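Putative uncharacterized protein PH0594 (Pyrococcus horikoshii, PDB 4HXF) is an acylaminoacyl peptidase, probably a serine-type enzyme of the prolyl oligopeptidase family, that assembles into a self-compartmentalising hexamer. Local coordinates at residues Ser492-Ser497 with Lys524-Phe529; Tyr498-Ile503 with Arg548-Gln553; Ile541-Asp546 with His578-Arg583. All coordinates share one frame; numbering follows the deposited sequence.

In the fold
All three contacts are buried, lie in the prolyl oligopeptidase family region and reach the bound chloromethyl ketone inhibitor. Interactions 1 and 2 share helix 494-500, and both border a second subunit: the helix start is fastened in interaction 1 by backbone and hydroxyl bonds and aromatic packing, whereas beyond its end interaction 2 adds a charged pair. The two are joined by bonds from Thr496 to Asp552 and from Ser492 to Gln553. Interaction 3 lies at the end of strand 538-543 in the central sheet and rests on a histidine-carboxylate hydrogen bond and a CH-pi contact on a second imidazole. It connects to interaction 2 through His542 and Cys549, but does not touch interaction 1.

Interaction 1: Ser492-Ser497 with Lys524-Phe529. With Y3A (N-[(benzyloxy)carbonyl]glycyl-N-[(2S,3R)-4-chloro-3-hydroxy-1-phenylbutan-2-yl]glycinamide), chain B.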
loop_
_atom_site.group_PDB
_atom_site.type_symbol
_atom_site.label_atom_id
_atom_site.label_comp_id
_atom_site.label_asym_id
_atom_site.label_seq_id
_atom_site.Cartn_x
_atom_site.Cartn_y
_atom_site.Cartn_z
ATOM N N SER A 492 21.860 1.538 41.880
ATOM C CA SER A 492 21.498 2.177 43.138
ATOM C C SER A 492 21.200 1.183 44.284
ATOM O O SER A 492 21.348 1.618 45.429
ATOM C CB SER A 492 20.355 3.219 43.070
ATOM O OG SER A 492 19.125 2.648 42.701
ATOM N N TYR A 493 20.757 -0.028 43.960
ATOM C CA TYR A 493 20.465 -1.007 44.960
ATOM C C TYR A 493 20.860 -2.387 44.593
ATOM O O TYR A 493 20.272 -3.001 43.664
ATOM C CB TYR A 493 18.950 -0.950 45.329
ATOM C CG TYR A 493 18.454 -1.789 46.482
ATOM C CD1 TYR A 493 19.359 -2.297 47.473
ATOM C CD2 TYR A 493 17.131 -2.018 46.720
ATOM C CE1 TYR A 493 18.934 -3.032 48.545
ATOM C CE2 TYR A 493 16.697 -2.743 47.784
ATOM C CZ TYR A 493 17.588 -3.289 48.716
ATOM O OH TYR A 493 17.153 -3.947 49.794
ATOM N N TRP A 494 21.887 -2.936 45.280
ATOM C CA TRP A 494 22.347 -4.254 44.906
ATOM C C TRP A 494 21.324 -5.367 45.033
ATOM O O TRP A 494 21.408 -6.378 44.272
ATOM C CB TRP A 494 23.639 -4.630 45.655
ATOM C CG TRP A 494 24.769 -3.729 45.267
ATOM C CD1 TRP A 494 25.397 -2.776 46.043
ATOM C CD2 TRP A 494 25.463 -3.756 44.001
ATOM N NE1 TRP A 494 26.429 -2.197 45.307
ATOM C CE2 TRP A 494 26.450 -2.716 44.061
ATOM C CE3 TRP A 494 25.303 -4.466 42.843
ATOM C CZ2 TRP A 494 27.345 -2.466 43.024
ATOM C CZ3 TRP A 494 26.199 -4.218 41.804
ATOM C CH2 TRP A 494 27.169 -3.210 41.895
ATOM N N LEU A 495 20.382 -5.310 45.953
ATOM C CA LEU A 495 19.529 -6.454 46.131
ATOM C C LEU A 495 18.648 -6.657 44.909
ATOM O O LEU A 495 18.446 -7.792 44.448
ATOM C CB LEU A 495 18.608 -6.355 47.360
ATOM C CG LEU A 495 17.881 -7.634 47.722
ATOM C CD1 LEU A 495 18.782 -8.808 48.067
ATOM C CD2 LEU A 495 16.943 -7.495 48.894
ATOM N N THR A 496 18.139 -5.563 44.296
ATOM C CA THR A 496 17.380 -5.718 43.060
ATOM C C THR A 496 18.232 -6.103 41.867
ATOM O O THR A 496 17.759 -6.678 40.886
ATOM C CB THR A 496 16.470 -4.509 42.767
ATOM O OG1 THR A 496 17.299 -3.384 42.518
ATOM C CG2 THR A 496 15.534 -4.295 43.971
ATOM N N SER A 497 19.528 -5.700 41.859
ATOM C CA SER A 497 20.411 -6.217 40.853
ATOM C C SER A 497 20.482 -7.745 40.942
ATOM O O SER A 497 20.341 -8.471 39.958
ATOM C CB SER A 497 21.802 -5.573 41.030
ATOM O OG SER A 497 22.777 -6.189 40.126
ATOM N N LYS A 524 24.320 -1.702 52.805
ATOM C CA LYS A 524 25.428 -0.877 53.177
ATOM C C LYS A 524 26.201 -0.271 51.986
ATOM O O LYS A 524 26.699 0.864 52.101
ATOM C CB LYS A 524 26.478 -1.621 54.078
ATOM C CG LYS A 524 27.742 -0.855 54.380
ATOM C CD LYS A 524 28.839 -1.643 55.176
ATOM C CE LYS A 524 30.231 -0.944 55.066
ATOM N NZ LYS A 524 31.398 -1.769 55.569
ATOM N N LEU A 525 26.343 -1.026 50.918
ATOM C CA LEU A 525 27.061 -0.538 49.786
ATOM C C LEU A 525 26.175 -0.032 48.620
ATOM O O LEU A 525 26.635 0.100 47.481
ATOM C CB LEU A 525 28.000 -1.604 49.263
ATOM C CG LEU A 525 28.904 -2.111 50.383
ATOM C CD1 LEU A 525 29.702 -3.341 49.806
ATOM C CD2 LEU A 525 29.788 -0.995 50.982
ATOM N N SER A 526 24.893 0.280 48.926
ATOM C CA SER A 526 23.964 0.725 47.916
ATOM C C SER A 526 23.662 2.212 48.050
ATOM O O SER A 526 23.177 2.636 49.110
ATOM C CB SER A 526 22.630 -0.064 48.058
ATOM O OG SER A 526 22.779 -1.436 47.575
ATOM N N PRO A 527 23.871 2.979 46.990
ATOM C CA PRO A 527 23.575 4.453 47.019
ATOM C C PRO A 527 22.140 4.821 47.473
ATOM O O PRO A 527 22.013 5.846 48.128
ATOM C CB PRO A 527 23.830 4.912 45.584
ATOM C CG PRO A 527 24.858 3.907 45.088
ATOM C CD PRO A 527 24.590 2.622 45.770
ATOM N N LEU A 528 21.170 3.984 47.124
ATOM C CA LEU A 528 19.780 4.282 47.445
ATOM C C LEU A 528 19.594 4.669 48.893
ATOM O O LEU A 528 18.856 5.624 49.213
ATOM C CB LEU A 528 18.847 3.104 47.068
ATOM C CG LEU A 528 17.356 3.430 47.144
ATOM C CD1 LEU A 528 17.023 4.338 46.002
ATOM C CD2 LEU A 528 16.538 2.095 46.993
ATOM N N PHE A 529 20.266 3.975 49.783
ATOM C CA PHE A 529 20.042 4.152 51.210
ATOM C C PHE A 529 20.668 5.444 51.767
ATOM O O PHE A 529 20.394 5.845 52.928
ATOM C CB PHE A 529 20.550 2.962 51.961
ATOM C CG PHE A 529 19.767 1.782 51.695
ATOM C CD1 PHE A 529 20.002 0.991 50.623
ATOM C CD2 PHE A 529 18.583 1.573 52.414
ATOM C CE1 PHE A 529 19.187 -0.045 50.301
ATOM C CE2 PHE A 529 17.697 0.525 52.095
ATOM C CZ PHE A 529 18.044 -0.329 51.032
HETATM N N3 Y3A B . 30.237 -7.563 32.554
HETATM C CA3 Y3A B . 29.939 -7.017 33.892
HETATM C C3 Y3A B . 28.755 -6.068 33.682
HETATM O O3 Y3A B . 27.965 -6.059 32.760
HETATM C C4 Y3A B . 28.257 -2.704 33.623
HETATM O O4 Y3A B . 29.445 -2.281 34.186
HETATM C CA4 Y3A B . 27.714 -3.838 34.476
HETATM N N4 Y3A B . 28.825 -4.818 34.599
HETATM C CB4 Y3A B . 27.471 -3.502 35.977
HETATM C CG4 Y3A B . 26.956 -4.654 36.776
HETATM C CD1 Y3A B . 25.720 -5.286 36.571
HETATM C CD2 Y3A B . 27.704 -5.106 37.853
HETATM C CE1 Y3A B . 25.265 -6.334 37.349
HETATM C CE2 Y3A B . 27.268 -6.162 38.641
HETATM C CZ4 Y3A B . 26.086 -6.780 38.375
HETATM C C15 Y3A B . 28.081 -2.875 32.068
#
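Phe529 directs its ring edge at a face of Tyr493 in a T-shaped stack, the centroids 5.0 Å apart and the planes at 77°. Its CE1 leads, 3.5 Å from Tyr493 CE1 and over the rim of the phenol. With CG anti to the backbone N (chi1 -173°), the Tyr493 ring is set between Phe529 and the helix backbone, where CA of Leu495 backs its opposite face. Leu528 CD2 approaches the same ring obliquely, 4.2 Å from Tyr493 CD2. The phenol OH is hydrogen-bonded to OH of Tyr493 of a second subunit, placing the stack beside a subunit interface.

Ser526 OG lies at the edge of the Tyr493 ring and accepts a nearly straight bond from Trp494 N (2.9 Å, 168°), while also bonding Tyr522 O. Next to it, Leu528 N binds Ser492 O at 2.9 Å. The Trp494 indole turns its edge to the backbone of the facing segment, where NE1 makes a weak bond to Leu525 O (3.2 Å), an oxygen also bonded by Tyr470 OH. At another point of the indole edge, CZ3 is 3.9 Å from CE2 of the inhibitor's phenyl ring.

The chemistry implies a buried join in which the Ser526 hydroxyl, Ser492 O and Leu525 O all have partners, while the weakly bonded indole is likely to depend largely on packing, including against the Tyr470 ring.

Interaction 2: Tyr498-Ile503 with Arg548-Gln553. With Y3A (N-[(benzyloxy)carbonyl]glycyl-N-[(2S,3R)-4-chloro-3-hydroxy-1-phenylbutan-2-yl]glycinamide), chain B.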
loop_
_atom_site.group_PDB
_atom_site.type_symbol
_atom_site.label_atom_id
_atom_site.label_comp_id
_atom_site.label_asym_id
_atom_site.label_seq_id
_atom_site.Cartn_x
_atom_site.Cartn_y
_atom_site.Cartn_z
ATOM N N TYR A 498 20.749 -8.268 42.134
ATOM C CA TYR A 498 20.733 -9.734 42.350
ATOM C C TYR A 498 19.539 -10.446 41.744
ATOM O O TYR A 498 19.607 -11.409 41.041
ATOM C CB TYR A 498 20.910 -10.060 43.844
ATOM C CG TYR A 498 20.480 -11.465 44.232
ATOM C CD1 TYR A 498 21.143 -12.613 43.752
ATOM C CD2 TYR A 498 19.391 -11.657 45.002
ATOM C CE1 TYR A 498 20.715 -13.831 44.080
ATOM C CE2 TYR A 498 18.968 -12.914 45.348
ATOM C CZ TYR A 498 19.578 -13.993 44.874
ATOM O OH TYR A 498 19.106 -15.240 45.216
ATOM N N ALA A 499 18.325 -9.929 42.154
ATOM C CA ALA A 499 17.107 -10.631 41.879
ATOM C C ALA A 499 16.410 -10.311 40.536
ATOM O O ALA A 499 15.658 -11.150 40.090
ATOM C CB ALA A 499 16.088 -10.425 43.049
ATOM N N PHE A 500 16.685 -9.155 39.967
ATOM C CA PHE A 500 16.062 -8.711 38.717
ATOM C C PHE A 500 16.903 -8.754 37.488
ATOM O O PHE A 500 16.360 -8.933 36.389
ATOM C CB PHE A 500 15.524 -7.302 39.001
ATOM C CG PHE A 500 14.419 -6.791 38.056
ATOM C CD1 PHE A 500 13.412 -7.596 37.579
ATOM C CD2 PHE A 500 14.314 -5.403 37.838
ATOM C CE1 PHE A 500 12.396 -7.043 36.805
ATOM C CE2 PHE A 500 13.278 -4.861 37.086
ATOM C CZ PHE A 500 12.348 -5.694 36.500
ATOM N N SER A 501 18.214 -8.538 37.590
ATOM C CA SER A 501 19.048 -8.458 36.403
ATOM C C SER A 501 19.342 -9.789 35.775
ATOM O O SER A 501 19.155 -10.834 36.348
ATOM C CB SER A 501 20.334 -7.757 36.663
ATOM O OG SER A 501 21.214 -8.573 37.422
ATOM N N ASP A 502 19.788 -9.725 34.543
ATOM C CA ASP A 502 20.090 -10.946 33.826
ATOM C C ASP A 502 21.124 -11.844 34.487
ATOM O O ASP A 502 20.984 -13.082 34.434
ATOM C CB ASP A 502 20.420 -10.628 32.384
ATOM C CG ASP A 502 21.635 -9.728 32.179
ATOM O OD1 ASP A 502 22.248 -9.243 33.085
ATOM O OD2 ASP A 502 21.902 -9.519 30.998
ATOM N N ILE A 503 22.205 -11.231 34.982
ATOM C CA ILE A 503 23.309 -11.992 35.558
ATOM C C ILE A 503 23.350 -11.976 37.069
ATOM O O ILE A 503 24.241 -12.560 37.702
ATOM C CB ILE A 503 24.632 -11.475 34.975
ATOM C CG1 ILE A 503 24.991 -10.096 35.441
ATOM C CG2 ILE A 503 24.683 -11.693 33.439
ATOM C CD1 ILE A 503 26.417 -9.582 35.078
ATOM N N ARG A 548 20.852 -5.817 31.966
ATOM C CA ARG A 548 22.027 -5.930 32.806
ATOM C C ARG A 548 21.937 -5.115 34.080
ATOM O O ARG A 548 22.237 -5.601 35.136
ATOM C CB ARG A 548 23.264 -5.490 32.017
ATOM C CG ARG A 548 24.616 -5.586 32.730
ATOM C CD ARG A 548 24.989 -6.989 33.316
ATOM N NE ARG A 548 24.628 -8.017 32.387
ATOM C CZ ARG A 548 25.308 -8.316 31.288
ATOM N NH1 ARG A 548 24.790 -9.158 30.375
ATOM N NH2 ARG A 548 26.536 -7.795 31.134
ATOM N N CYS A 549 21.426 -3.881 33.903
ATOM C CA CYS A 549 21.058 -2.980 34.974
ATOM C C CYS A 549 19.644 -2.512 34.619
ATOM O O CYS A 549 19.458 -1.503 33.894
ATOM C CB CYS A 549 21.981 -1.799 35.132
ATOM S SG CYS A 549 23.702 -2.291 35.546
ATOM N N PRO A 550 18.668 -3.210 35.167
ATOM C CA PRO A 550 17.315 -2.823 34.808
ATOM C C PRO A 550 16.909 -1.451 35.320
ATOM O O PRO A 550 17.568 -0.814 36.109
ATOM C CB PRO A 550 16.438 -3.934 35.411
ATOM C CG PRO A 550 17.362 -5.125 35.565
ATOM C CD PRO A 550 18.690 -4.526 35.891
ATOM N N LEU A 551 15.791 -1.006 34.728
ATOM C CA LEU A 551 15.239 0.380 34.951
ATOM C C LEU A 551 15.149 0.822 36.387
ATOM O O LEU A 551 15.366 1.993 36.681
ATOM C CB LEU A 551 13.932 0.495 34.228
ATOM C CG LEU A 551 13.308 1.945 34.325
ATOM C CD1 LEU A 551 14.165 3.054 33.671
ATOM C CD2 LEU A 551 11.847 1.878 33.715
ATOM N N ASP A 552 14.754 -0.084 37.285
ATOM C CA ASP A 552 14.590 0.195 38.694
ATOM C C ASP A 552 15.843 0.875 39.261
ATOM O O ASP A 552 15.783 1.755 40.116
ATOM C CB ASP A 552 14.196 -1.030 39.528
ATOM C CG ASP A 552 15.278 -2.067 39.574
ATOM O OD1 ASP A 552 15.602 -2.466 40.697
ATOM O OD2 ASP A 552 15.774 -2.474 38.473
ATOM N N GLN A 553 16.985 0.482 38.734
ATOM C CA GLN A 553 18.237 1.005 39.286
ATOM C C GLN A 553 18.345 2.523 39.148
ATOM O O GLN A 553 18.897 3.176 40.019
ATOM C CB GLN A 553 19.472 0.384 38.633
ATOM C CG GLN A 553 19.665 -1.117 38.874
ATOM C CD GLN A 553 19.744 -1.440 40.373
ATOM O OE1 GLN A 553 20.127 -0.540 41.151
ATOM N NE2 GLN A 553 19.354 -2.678 40.798
HETATM N N3 Y3A B . 30.237 -7.563 32.554
HETATM C CA3 Y3A B . 29.939 -7.017 33.892
HETATM C C3 Y3A B . 28.755 -6.068 33.682
HETATM O O3 Y3A B . 27.965 -6.059 32.760
HETATM C C4 Y3A B . 28.257 -2.704 33.623
HETATM O O4 Y3A B . 29.445 -2.281 34.186
HETATM C CA4 Y3A B . 27.714 -3.838 34.476
HETATM N N4 Y3A B . 28.825 -4.818 34.599
HETATM C CB4 Y3A B . 27.471 -3.502 35.977
HETATM C CG4 Y3A B . 26.956 -4.654 36.776
HETATM C CD1 Y3A B . 25.720 -5.286 36.571
HETATM C CD2 Y3A B . 27.704 -5.106 37.853
HETATM C CE1 Y3A B . 25.265 -6.334 37.349
HETATM C CE2 Y3A B . 27.268 -6.162 38.641
HETATM C CZ4 Y3A B . 26.086 -6.780 38.375
HETATM C C15 Y3A B . 28.081 -2.875 32.068
#
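In the inhibitor pocket, Arg548 is salt-bridged to Asp502 and also bonds the inhibitor. Arg548 grips the carboxylate side-on with two nitrogens. NE gives a nearly straight bond to the syn lone pair of Asp502 OD1 (2.8 Å, 170°), and NH1 reaches Asp502 OD2 at 3.0 Å from the syn side, out of the carboxylate plane. The two flat groups are nearly coplanar, 30° apart. The remaining nitrogen, NH2, donates to inhibitor O3 at 2.8 Å, consistent with the role of an arginine in prolyl oligopeptidases that holds a substrate carbonyl.

The arginine chain bends at chi2 and again at chi3 (42°), the second bend bringing NE round to the aspartate. Ile503 packs against this bent chain: its CG2 lies over one face of the guanidinium, and its CD1 is 3.4 Å from Arg548 CD. Asp502 OD2 has a second partner in the amide of Asp142, which should limit the turning of the carboxylate. Farther along, Ser501 CB rests 3.3 Å from Arg548 O. Phe500 and Pro550 run in opposite senses, with Phe500 CD2 3.5 Å from Pro550 CB. Asp552 OD2 lies at the edge of the phenyl ring, while its OD1 is hydrogen-bonded to Thr496 OG1.

The contact thus joins the end of helix 494-500 and the turn after it to the loop leading into helix 552-563. Trp140 and Phe141 of strand 140-141 pack against both segments, and Met556 of a second subunit touches Phe500.

Interaction 3: Ile541-Asp546 with His578-Arg583; sequences IHSLED and HGHSIR. With Y3A (N-[(benzyloxy)carbonyl]glycyl-N-[(2S,3R)-4-chloro-3-hydroxy-1-phenylbutan-2-yl]glycinamide), chain B.
Ser543 CB lies over the face of the His580 imidazole, 3.6 Å from its centroid and 14° off the ring normal, a CH-pi contact above the centre of the ring. The hydroxyl of the same serine leans toward one side, with OG 3.1 Å from His580 CD2, and is itself hydrogen-bonded to Gly576 O and Asn489 ND2. At the ring edge Ile541 CG2 meets His580 CE1 at 4.0 Å. Both imidazole nitrogens of His580 are bonded, ND1 to His588 NE2 and NE2 to Asn489 OD1, which should fix the rotation of the ring under the serine.

The second half of the contact is a His-carboxylate bond. His578 ND1 donates to Asp546 OD2 (2.7 Å, 165°), with the oxygen in the plane of the imidazole and the donor on the syn side of the carboxylate. Asp546 CG is anti to its backbone N, which carries the carboxylate toward the histidine, its plane 64° from that of the ring. The carboxylate is held from several directions: OD2 also takes a bond from Asn489 ND2, and OD1 accepts from the amide of Cys549. An alanine in place of Asp546 would probably leave His578 ND1 without its acceptor and, with no inhibitor bound, the imidazole freer to turn, and would deprive Asn489 ND2 and the Cys549 amide of a partner.

Across the same ring, His578 NE2 is covalently joined to C15 of the inhibitor, modelled at 1.8 Å, as expected for a chloromethyl ketone that alkylates a histidine. Together with Ser466, which probably sits on a nucleophile elbow, the pair is consistent with the Ser-His-Asp triad of the alpha/beta hydrolase fold, its acid in the turn after strand 538-543 and its histidine in the loop after strand 568-573.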
loop_
_atom_site.group_PDB
_atom_site.type_symbol
_atom_site.label_atom_id
_atom_site.label_comp_id
_atom_site.label_asym_id
_atom_site.label_seq_id
_atom_site.Cartn_x
_atom_site.Cartn_y
_atom_site.Cartn_z
ATOM N N ILE A 541 20.447 8.621 33.343
ATOM C CA ILE A 541 20.111 8.175 32.003
ATOM C C ILE A 541 19.910 6.699 32.094
ATOM O O ILE A 541 20.764 5.976 32.674
ATOM C CB ILE A 541 21.271 8.495 31.021
ATOM C CG1 ILE A 541 21.430 9.988 30.850
ATOM C CG2 ILE A 541 20.954 7.846 29.646
ATOM C CD1 ILE A 541 22.597 10.539 30.034
ATOM N N HIS A 542 18.851 6.198 31.458
ATOM C CA HIS A 542 18.580 4.774 31.410
ATOM C C HIS A 542 17.935 4.431 30.092
ATOM O O HIS A 542 17.618 5.298 29.302
ATOM C CB HIS A 542 17.685 4.319 32.541
ATOM C CG HIS A 542 18.069 2.947 33.059
ATOM N ND1 HIS A 542 18.962 2.781 34.120
ATOM C CD2 HIS A 542 17.732 1.651 32.605
ATOM C CE1 HIS A 542 19.116 1.456 34.324
ATOM N NE2 HIS A 542 18.457 0.770 33.388
ATOM N N SER A 543 17.957 3.133 29.723
ATOM C CA SER A 543 17.310 2.692 28.527
ATOM C C SER A 543 16.460 1.506 28.811
ATOM O O SER A 543 16.764 0.689 29.692
ATOM C CB SER A 543 18.369 2.316 27.505
ATOM O OG SER A 543 19.283 1.373 27.999
ATOM N N LEU A 544 15.383 1.377 28.081
ATOM C CA LEU A 544 14.311 0.373 28.442
ATOM C C LEU A 544 14.621 -1.062 28.136
ATOM O O LEU A 544 13.910 -1.956 28.575
ATOM C CB LEU A 544 12.963 0.699 27.843
ATOM C CG LEU A 544 12.266 1.906 28.510
ATOM C CD1 LEU A 544 10.874 2.187 27.833
ATOM C CD2 LEU A 544 12.079 1.691 30.018
ATOM N N GLU A 545 15.692 -1.322 27.371
ATOM C CA GLU A 545 16.026 -2.707 27.036
ATOM C C GLU A 545 17.301 -3.128 27.748
ATOM O O GLU A 545 17.941 -4.132 27.364
ATOM C CB GLU A 545 16.074 -2.917 25.501
ATOM C CG GLU A 545 14.780 -2.585 24.801
ATOM C CD GLU A 545 14.943 -2.598 23.270
ATOM O OE1 GLU A 545 15.697 -1.816 22.676
ATOM O OE2 GLU A 545 14.328 -3.488 22.695
ATOM N N ASP A 546 17.740 -2.334 28.730
ATOM C CA ASP A 546 18.910 -2.700 29.534
ATOM C C ASP A 546 18.499 -3.739 30.612
ATOM O O ASP A 546 17.745 -3.419 31.562
ATOM C CB ASP A 546 19.547 -1.510 30.244
ATOM C CG ASP A 546 20.820 -1.910 30.988
ATOM O OD1 ASP A 546 21.093 -3.118 31.197
ATOM O OD2 ASP A 546 21.660 -1.005 31.248
ATOM N N HIS A 578 22.159 -2.277 27.436
ATOM C CA HIS A 578 23.157 -1.725 28.353
ATOM C C HIS A 578 24.160 -0.832 27.643
ATOM O O HIS A 578 24.542 0.228 28.159
ATOM C CB HIS A 578 23.823 -2.921 29.035
ATOM C CG HIS A 578 24.679 -2.597 30.246
ATOM N ND1 HIS A 578 24.214 -1.895 31.375
ATOM C CD2 HIS A 578 25.983 -3.038 30.533
ATOM C CE1 HIS A 578 25.201 -1.822 32.282
ATOM N NE2 HIS A 578 26.306 -2.537 31.763
ATOM N N GLY A 579 24.509 -1.240 26.435
ATOM C CA GLY A 579 25.506 -0.524 25.633
ATOM C C GLY A 579 24.948 0.537 24.684
ATOM O O GLY A 579 25.644 0.907 23.743
ATOM N N HIS A 580 23.722 1.017 24.907
ATOM C CA HIS A 580 23.061 1.907 23.941
ATOM C C HIS A 580 23.807 3.197 23.643
ATOM O O HIS A 580 23.605 3.737 22.556
ATOM C CB HIS A 580 21.660 2.230 24.413
ATOM C CG HIS A 580 21.623 3.137 25.633
ATOM N ND1 HIS A 580 21.203 4.451 25.569
ATOM C CD2 HIS A 580 21.800 2.848 26.975
ATOM C CE1 HIS A 580 21.207 4.998 26.803
ATOM N NE2 HIS A 580 21.616 4.016 27.682
ATOM N N SER A 581 24.728 3.614 24.530
ATOM C CA SER A 581 25.415 4.906 24.337
ATOM C C SER A 581 26.255 4.771 23.038
ATOM O O SER A 581 26.483 5.758 22.323
ATOM C CB SER A 581 26.262 5.247 25.554
ATOM O OG SER A 581 27.226 4.198 25.746
ATOM N N ILE A 582 26.696 3.533 22.796
ATOM C CA ILE A 582 27.507 3.237 21.583
ATOM C C ILE A 582 26.766 2.407 20.549
ATOM O O ILE A 582 27.058 2.497 19.374
ATOM C CB ILE A 582 28.934 2.653 21.934
ATOM C CG1 ILE A 582 28.837 1.467 22.815
ATOM C CG2 ILE A 582 29.845 3.718 22.633
ATOM C CD1 ILE A 582 30.212 0.762 22.904
ATOM N N ARG A 583 25.691 1.705 20.923
ATOM C CA ARG A 583 24.982 0.813 19.962
ATOM C C ARG A 583 23.563 1.163 19.623
ATOM O O ARG A 583 22.960 0.502 18.788
ATOM C CB ARG A 583 25.085 -0.668 20.478
ATOM C CG ARG A 583 26.523 -1.230 20.474
ATOM C CD ARG A 583 26.534 -2.740 20.666
ATOM N NE ARG A 583 26.299 -3.098 22.063
ATOM C CZ ARG A 583 27.214 -3.018 23.053
ATOM N NH1 ARG A 583 28.461 -2.584 22.815
ATOM N NH2 ARG A 583 26.890 -3.372 24.307
HETATM N N3 Y3A B . 30.237 -7.563 32.554
HETATM C CA3 Y3A B . 29.939 -7.017 33.892
HETATM C C3 Y3A B . 28.755 -6.068 33.682
HETATM O O3 Y3A B . 27.965 -6.059 32.760
HETATM C C4 Y3A B . 28.257 -2.704 33.623
HETATM O O4 Y3A B . 29.445 -2.281 34.186
HETATM C CA4 Y3A B . 27.714 -3.838 34.476
HETATM N N4 Y3A B . 28.825 -4.818 34.599
HETATM C CB4 Y3A B . 27.471 -3.502 35.977
HETATM C CG4 Y3A B . 26.956 -4.654 36.776
HETATM C CD1 Y3A B . 25.720 -5.286 36.571
HETATM C CD2 Y3A B . 27.704 -5.106 37.853
HETATM C CE1 Y3A B . 25.265 -6.334 37.349
HETATM C CE2 Y3A B . 27.268 -6.162 38.641
HETATM C CZ4 Y3A B . 26.086 -6.780 38.375
HETATM C C15 Y3A B . 28.081 -2.875 32.068
#